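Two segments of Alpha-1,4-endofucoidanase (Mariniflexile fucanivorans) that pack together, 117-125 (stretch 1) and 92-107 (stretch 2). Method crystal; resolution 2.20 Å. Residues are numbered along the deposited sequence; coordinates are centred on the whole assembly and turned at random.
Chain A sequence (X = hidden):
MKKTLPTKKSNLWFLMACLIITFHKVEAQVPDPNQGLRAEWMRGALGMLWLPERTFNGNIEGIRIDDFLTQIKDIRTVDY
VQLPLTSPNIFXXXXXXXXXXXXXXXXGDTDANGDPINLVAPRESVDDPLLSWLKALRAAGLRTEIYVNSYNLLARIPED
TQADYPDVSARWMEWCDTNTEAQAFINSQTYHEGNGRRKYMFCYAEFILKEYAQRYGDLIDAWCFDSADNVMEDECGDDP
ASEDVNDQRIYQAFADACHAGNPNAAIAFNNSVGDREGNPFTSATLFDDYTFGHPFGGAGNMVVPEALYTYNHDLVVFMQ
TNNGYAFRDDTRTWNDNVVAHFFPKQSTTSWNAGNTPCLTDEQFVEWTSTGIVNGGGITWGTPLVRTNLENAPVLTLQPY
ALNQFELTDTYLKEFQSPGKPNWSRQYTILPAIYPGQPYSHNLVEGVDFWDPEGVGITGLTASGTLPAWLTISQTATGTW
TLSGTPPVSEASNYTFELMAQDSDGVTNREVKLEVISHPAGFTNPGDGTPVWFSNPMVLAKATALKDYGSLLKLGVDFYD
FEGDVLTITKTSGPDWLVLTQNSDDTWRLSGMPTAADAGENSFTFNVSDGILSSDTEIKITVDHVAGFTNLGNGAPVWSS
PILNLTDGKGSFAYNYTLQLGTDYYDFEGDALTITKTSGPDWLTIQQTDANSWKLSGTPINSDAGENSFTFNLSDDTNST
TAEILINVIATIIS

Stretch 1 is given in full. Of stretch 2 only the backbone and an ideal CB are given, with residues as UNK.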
# COMPACT_ATOMS: atom_id res chain seq x y z
N ILE A 117 -16.97 -7.67 3.65
CA ILE A 117 -16.86 -8.55 2.50
C ILE A 117 -17.35 -7.75 1.30
O ILE A 117 -18.20 -6.87 1.45
CB ILE A 117 -17.65 -9.86 2.74
CG1 ILE A 117 -16.83 -11.10 2.38
CG2 ILE A 117 -19.00 -9.84 2.03
CD1 ILE A 117 -17.23 -12.34 3.14
N ASN A 118 -16.76 -8.00 0.12
CA ASN A 118 -17.06 -7.25 -1.09
C ASN A 118 -16.59 -5.80 -0.99
O ASN A 118 -17.03 -4.97 -1.78
CB ASN A 118 -18.54 -7.32 -1.47
CG ASN A 118 -18.93 -8.61 -2.16
OD1 ASN A 118 -18.43 -8.93 -3.24
ND2 ASN A 118 -19.84 -9.36 -1.55
N LEU A 119 -15.70 -5.50 -0.04
CA LEU A 119 -15.12 -4.17 0.02
C LEU A 119 -13.71 -4.20 -0.57
O LEU A 119 -12.82 -4.85 -0.03
CB LEU A 119 -15.13 -3.66 1.47
CG LEU A 119 -14.51 -2.27 1.69
CD1 LEU A 119 -15.29 -1.18 0.96
CD2 LEU A 119 -14.37 -1.95 3.17
N VAL A 120 -13.53 -3.50 -1.70
CA VAL A 120 -12.31 -3.62 -2.47
C VAL A 120 -11.67 -2.24 -2.64
O VAL A 120 -10.89 -2.02 -3.56
CB VAL A 120 -12.51 -4.32 -3.83
CG1 VAL A 120 -12.69 -5.83 -3.68
CG2 VAL A 120 -13.63 -3.72 -4.67
N ALA A 121 -12.03 -1.33 -1.73
CA ALA A 121 -11.28 -0.09 -1.55
C ALA A 121 -11.24 0.23 -0.05
O ALA A 121 -11.95 -0.39 0.73
CB ALA A 121 -11.89 1.03 -2.35
N PRO A 122 -10.37 1.16 0.39
CA PRO A 122 -10.48 1.72 1.74
C PRO A 122 -11.67 2.67 1.80
O PRO A 122 -11.87 3.47 0.88
CB PRO A 122 -9.15 2.48 1.89
CG PRO A 122 -8.81 2.90 0.48
CD PRO A 122 -9.25 1.73 -0.37
N ARG A 123 -12.45 2.57 2.88
CA ARG A 123 -13.63 3.41 3.08
C ARG A 123 -13.21 4.88 3.11
O ARG A 123 -12.32 5.25 3.87
CB ARG A 123 -14.38 3.02 4.36
CG ARG A 123 -14.94 1.61 4.37
CD ARG A 123 -15.35 1.19 5.77
NE ARG A 123 -14.28 0.55 6.53
CZ ARG A 123 -14.39 -0.60 7.19
NH1 ARG A 123 -15.54 -1.24 7.25
NH2 ARG A 123 -13.33 -1.11 7.81
N GLU A 124 -13.86 5.70 2.28
CA GLU A 124 -13.47 7.08 2.07
C GLU A 124 -13.44 7.85 3.40
O GLU A 124 -12.73 8.84 3.52
CB GLU A 124 -14.44 7.75 1.09
CG GLU A 124 -13.75 8.59 0.03
CD GLU A 124 -13.20 9.93 0.47
OE1 GLU A 124 -13.74 10.50 1.44
OE2 GLU A 124 -12.23 10.41 -0.15
N SER A 125 -14.22 7.39 4.38
CA SER A 125 -14.36 8.11 5.63
C SER A 125 -13.28 7.70 6.63
O SER A 125 -13.13 8.31 7.69
CB SER A 125 -15.76 7.96 6.21
OG SER A 125 -16.04 6.60 6.51
N UNK A 92 -6.97 -8.02 -8.95
CA UNK A 92 -7.04 -6.79 -9.72
C UNK A 92 -8.19 -5.88 -9.30
O UNK A 92 -8.11 -4.67 -9.52
CB UNK A 92 -7.17 -7.12 -11.21
N UNK A 93 -9.33 -6.38 -8.76
CA UNK A 93 -10.37 -5.51 -8.22
C UNK A 93 -10.00 -4.71 -6.96
O UNK A 93 -10.51 -3.61 -6.76
CB UNK A 93 -11.60 -6.36 -7.91
N UNK A 94 -9.12 -5.28 -6.13
CA UNK A 94 -8.79 -4.68 -4.85
C UNK A 94 -7.92 -3.44 -5.05
O UNK A 94 -6.80 -3.54 -5.56
CB UNK A 94 -8.08 -5.69 -3.95
N UNK A 95 -8.45 -2.27 -4.66
CA UNK A 95 -7.78 -0.99 -4.75
C UNK A 95 -7.30 -0.56 -3.36
O UNK A 95 -7.83 -1.03 -2.35
CB UNK A 95 -8.71 0.06 -5.36
N UNK A 96 -6.31 0.35 -3.33
CA UNK A 96 -5.73 0.82 -2.08
C UNK A 96 -6.06 2.30 -1.88
O UNK A 96 -5.55 2.92 -0.95
CB UNK A 96 -4.22 0.60 -2.07
N UNK A 97 -6.89 2.87 -2.76
CA UNK A 97 -7.29 4.26 -2.68
C UNK A 97 -8.81 4.36 -2.77
O UNK A 97 -9.42 3.58 -3.50
CB UNK A 97 -6.62 5.08 -3.79
N UNK A 98 -9.46 5.29 -2.04
CA UNK A 98 -10.92 5.30 -1.94
C UNK A 98 -11.60 5.91 -3.17
O UNK A 98 -11.11 6.89 -3.74
CB UNK A 98 -11.34 6.07 -0.69
N UNK A 99 -12.73 5.30 -3.57
CA UNK A 99 -13.54 5.78 -4.68
C UNK A 99 -15.02 5.56 -4.36
O UNK A 99 -15.41 4.47 -3.96
CB UNK A 99 -13.15 5.07 -5.98
N UNK A 100 -15.87 6.60 -4.54
CA UNK A 100 -17.31 6.50 -4.29
C UNK A 100 -17.98 5.30 -4.96
O UNK A 100 -18.71 4.55 -4.31
CB UNK A 100 -18.00 7.78 -4.77
N UNK A 101 -17.71 5.13 -6.26
CA UNK A 101 -18.31 4.07 -7.07
C UNK A 101 -17.91 2.71 -6.51
O UNK A 101 -18.77 1.84 -6.35
CB UNK A 101 -17.89 4.19 -8.53
N UNK A 102 -16.62 2.52 -6.20
CA UNK A 102 -16.13 1.23 -5.75
C UNK A 102 -16.69 0.92 -4.36
O UNK A 102 -16.96 -0.24 -4.04
CB UNK A 102 -14.60 1.21 -5.74
N UNK A 103 -16.85 1.97 -3.54
CA UNK A 103 -17.36 1.81 -2.18
C UNK A 103 -18.82 1.38 -2.21
O UNK A 103 -19.24 0.55 -1.40
CB UNK A 103 -17.20 3.11 -1.39
N UNK A 104 -19.59 1.92 -3.17
CA UNK A 104 -20.99 1.58 -3.34
C UNK A 104 -21.16 0.08 -3.61
O UNK A 104 -22.10 -0.53 -3.11
CB UNK A 104 -21.60 2.40 -4.48
N UNK A 105 -20.22 -0.50 -4.38
CA UNK A 105 -20.23 -1.90 -4.74
C UNK A 105 -20.18 -2.78 -3.49
O UNK A 105 -20.50 -3.96 -3.55
CB UNK A 105 -19.06 -2.22 -5.67
N UNK A 106 -19.74 -2.19 -2.37
CA UNK A 106 -19.68 -2.90 -1.10
C UNK A 106 -21.09 -3.31 -0.67
O UNK A 106 -21.34 -4.49 -0.46
CB UNK A 106 -19.02 -2.03 -0.03
N UNK A 107 -21.97 -2.31 -0.53
CA UNK A 107 -23.35 -2.49 -0.08
C UNK A 107 -23.38 -2.95 1.38
O UNK A 107 -24.41 -3.42 1.86
CB UNK A 107 -24.08 -3.50 -0.97

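Position 92 lies beyond the reach of stretch 1, which sets no demand there; it is Ser 92. At 93 the CB points sideways, 4.4 Å from Val 120 CG1, and phi of -67° would admit proline among other apolar residues. Pro 93 is found, its CB touching that methyl. Position 94 also borders Val 120 CG1, so a small or β-branched residue would suit; Thr 94 sets its CG2 3.9 Å from Val 120 CG1.

At 95 the backbone does the work: its N donates to Val 120 O (2.7 Å, 169°), which excludes proline but leaves the side chain largely free. The residue is His 95, whose ring leads away from stretch 1 and whose ND1 donates to Pro 93 O at 2.6 Å. Positions 96 and 97 point away, and many residues would fit; they are Val 96 and Ala 97, whose backbone lines the Pro 122 ring, with Pro 122 CD 3.5 Å from Ala 97 N.

Position 98 is crowded: its ideal CB is 3.1 Å from Pro 122 O and 3.6 Å from Glu 124 CG. Phi of -80° allows proline, and a compact apolar residue is favoured. Pro 98 packs its CD 3.9 Å from Pro 122 CG.

Position 99 points away and directly precedes a helix, where Ser, Thr, Asp or Asn are common caps. His 99 fills the role, its ND1 accepting a weak hydrogen bond from the N of position 101 (3.4 Å). At 100, phi of -50° in the first helical turn suits proline, and Pro 100 is present. Position 101 is out of reach of stretch 1, which sets no demand there; it is Ile 101.

Position 102 points toward Val 120 and Ala 121, calling for an aliphatic residue. Ile 102 brings CG2 to 3.6 Å from Val 120 CG2 and 3.8 Å from Ala 121 CB.

At 103 the CB is sideways, but the free-looking Glu 124 N lies within range of a long acceptor such as Glu or Gln. Glu 103 extends with chi1 and chi2 both t, and its OE1 accepts from Glu 124 N at 3.0 Å.

Position 104 is out of reach of stretch 1, so polar or apolar residues would serve; it is Ser 104. At 105 the CB points sideways, with the ideal CB 5.2 Å from Asn 118 O, so stretch 1 demands little and many residues would fit; Leu 105 is found.

Position 106 has its CB 3.9 Å from Leu 119 CD1, beside an apolar surface that would suit a large aliphatic or aromatic residue. Trp 106 lays a face of its five-membered ring under Leu 119 CB, 4.0 Å from the centroid, while its CA makes a CH···O contact with Asn 118 O (3.4 Å). At 107, positive phi favours Gly, Asn or another tolerant residue; Gln 107 makes no contact with stretch 1.

Stretch 2, residues 92-107: SPTHVAPHPIIESLWQ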
# COMPACT_ATOMS: atom_id res chain seq x y z
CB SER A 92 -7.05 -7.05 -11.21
OG SER A 92 -8.23 -7.74 -11.59
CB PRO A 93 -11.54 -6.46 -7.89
CG PRO A 93 -11.26 -7.69 -8.73
CD PRO A 93 -9.74 -7.80 -8.74
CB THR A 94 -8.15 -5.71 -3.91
OG1 THR A 94 -6.84 -6.02 -4.41
CG2 THR A 94 -8.98 -6.96 -3.78
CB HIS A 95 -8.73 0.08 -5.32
CG HIS A 95 -9.05 -0.09 -6.76
ND1 HIS A 95 -9.67 -1.23 -7.25
CD2 HIS A 95 -8.86 0.73 -7.82
CE1 HIS A 95 -9.82 -1.11 -8.55
NE2 HIS A 95 -9.34 0.08 -8.92
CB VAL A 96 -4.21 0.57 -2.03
CG1 VAL A 96 -3.87 -0.90 -2.15
CG2 VAL A 96 -3.44 1.39 -3.05
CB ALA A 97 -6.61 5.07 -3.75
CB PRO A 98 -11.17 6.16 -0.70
CG PRO A 98 -10.03 7.16 -0.71
CD PRO A 98 -8.85 6.40 -1.29
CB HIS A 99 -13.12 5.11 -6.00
CG HIS A 99 -13.50 5.89 -7.21
ND1 HIS A 99 -14.75 5.80 -7.79
CD2 HIS A 99 -12.81 6.80 -7.94
CE1 HIS A 99 -14.81 6.62 -8.82
NE2 HIS A 99 -13.63 7.24 -8.94
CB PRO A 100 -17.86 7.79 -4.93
CG PRO A 100 -16.71 8.78 -4.83
CD PRO A 100 -15.46 7.95 -4.99
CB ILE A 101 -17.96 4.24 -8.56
CG1 ILE A 101 -18.22 5.67 -9.05
CG2 ILE A 101 -18.70 3.21 -9.40
CD1 ILE A 101 -17.84 5.91 -10.50
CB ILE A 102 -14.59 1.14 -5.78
CG1 ILE A 102 -14.02 1.39 -7.18
CG2 ILE A 102 -14.11 -0.19 -5.21
CD1 ILE A 102 -12.50 1.48 -7.24
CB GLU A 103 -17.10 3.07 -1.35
CG GLU A 103 -17.25 2.81 0.14
CD GLU A 103 -16.75 3.90 1.08
OE1 GLU A 103 -16.18 4.91 0.60
OE2 GLU A 103 -16.95 3.74 2.31
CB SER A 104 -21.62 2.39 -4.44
OG SER A 104 -21.43 1.76 -5.69
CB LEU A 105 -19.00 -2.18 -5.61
CG LEU A 105 -19.19 -2.11 -7.13
CD1 LEU A 105 -19.25 -0.66 -7.60
CD2 LEU A 105 -18.05 -2.83 -7.83
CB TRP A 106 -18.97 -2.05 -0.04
CG TRP A 106 -18.96 -2.64 1.34
CD1 TRP A 106 -18.99 -3.97 1.67
CD2 TRP A 106 -18.86 -1.92 2.58
NE1 TRP A 106 -18.94 -4.12 3.03
CE2 TRP A 106 -18.85 -2.88 3.61
CE3 TRP A 106 -18.78 -0.56 2.92
CZ2 TRP A 106 -18.77 -2.52 4.96
CZ3 TRP A 106 -18.71 -0.21 4.25
CH2 TRP A 106 -18.70 -1.18 5.25
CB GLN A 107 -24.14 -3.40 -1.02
CG GLN A 107 -24.52 -2.75 -2.34
CD GLN A 107 -25.06 -3.69 -3.39
OE1 GLN A 107 -25.31 -4.88 -3.13
NE2 GLN A 107 -25.25 -3.17 -4.59
O HOH W 1 -16.35 -2.67 -2.63
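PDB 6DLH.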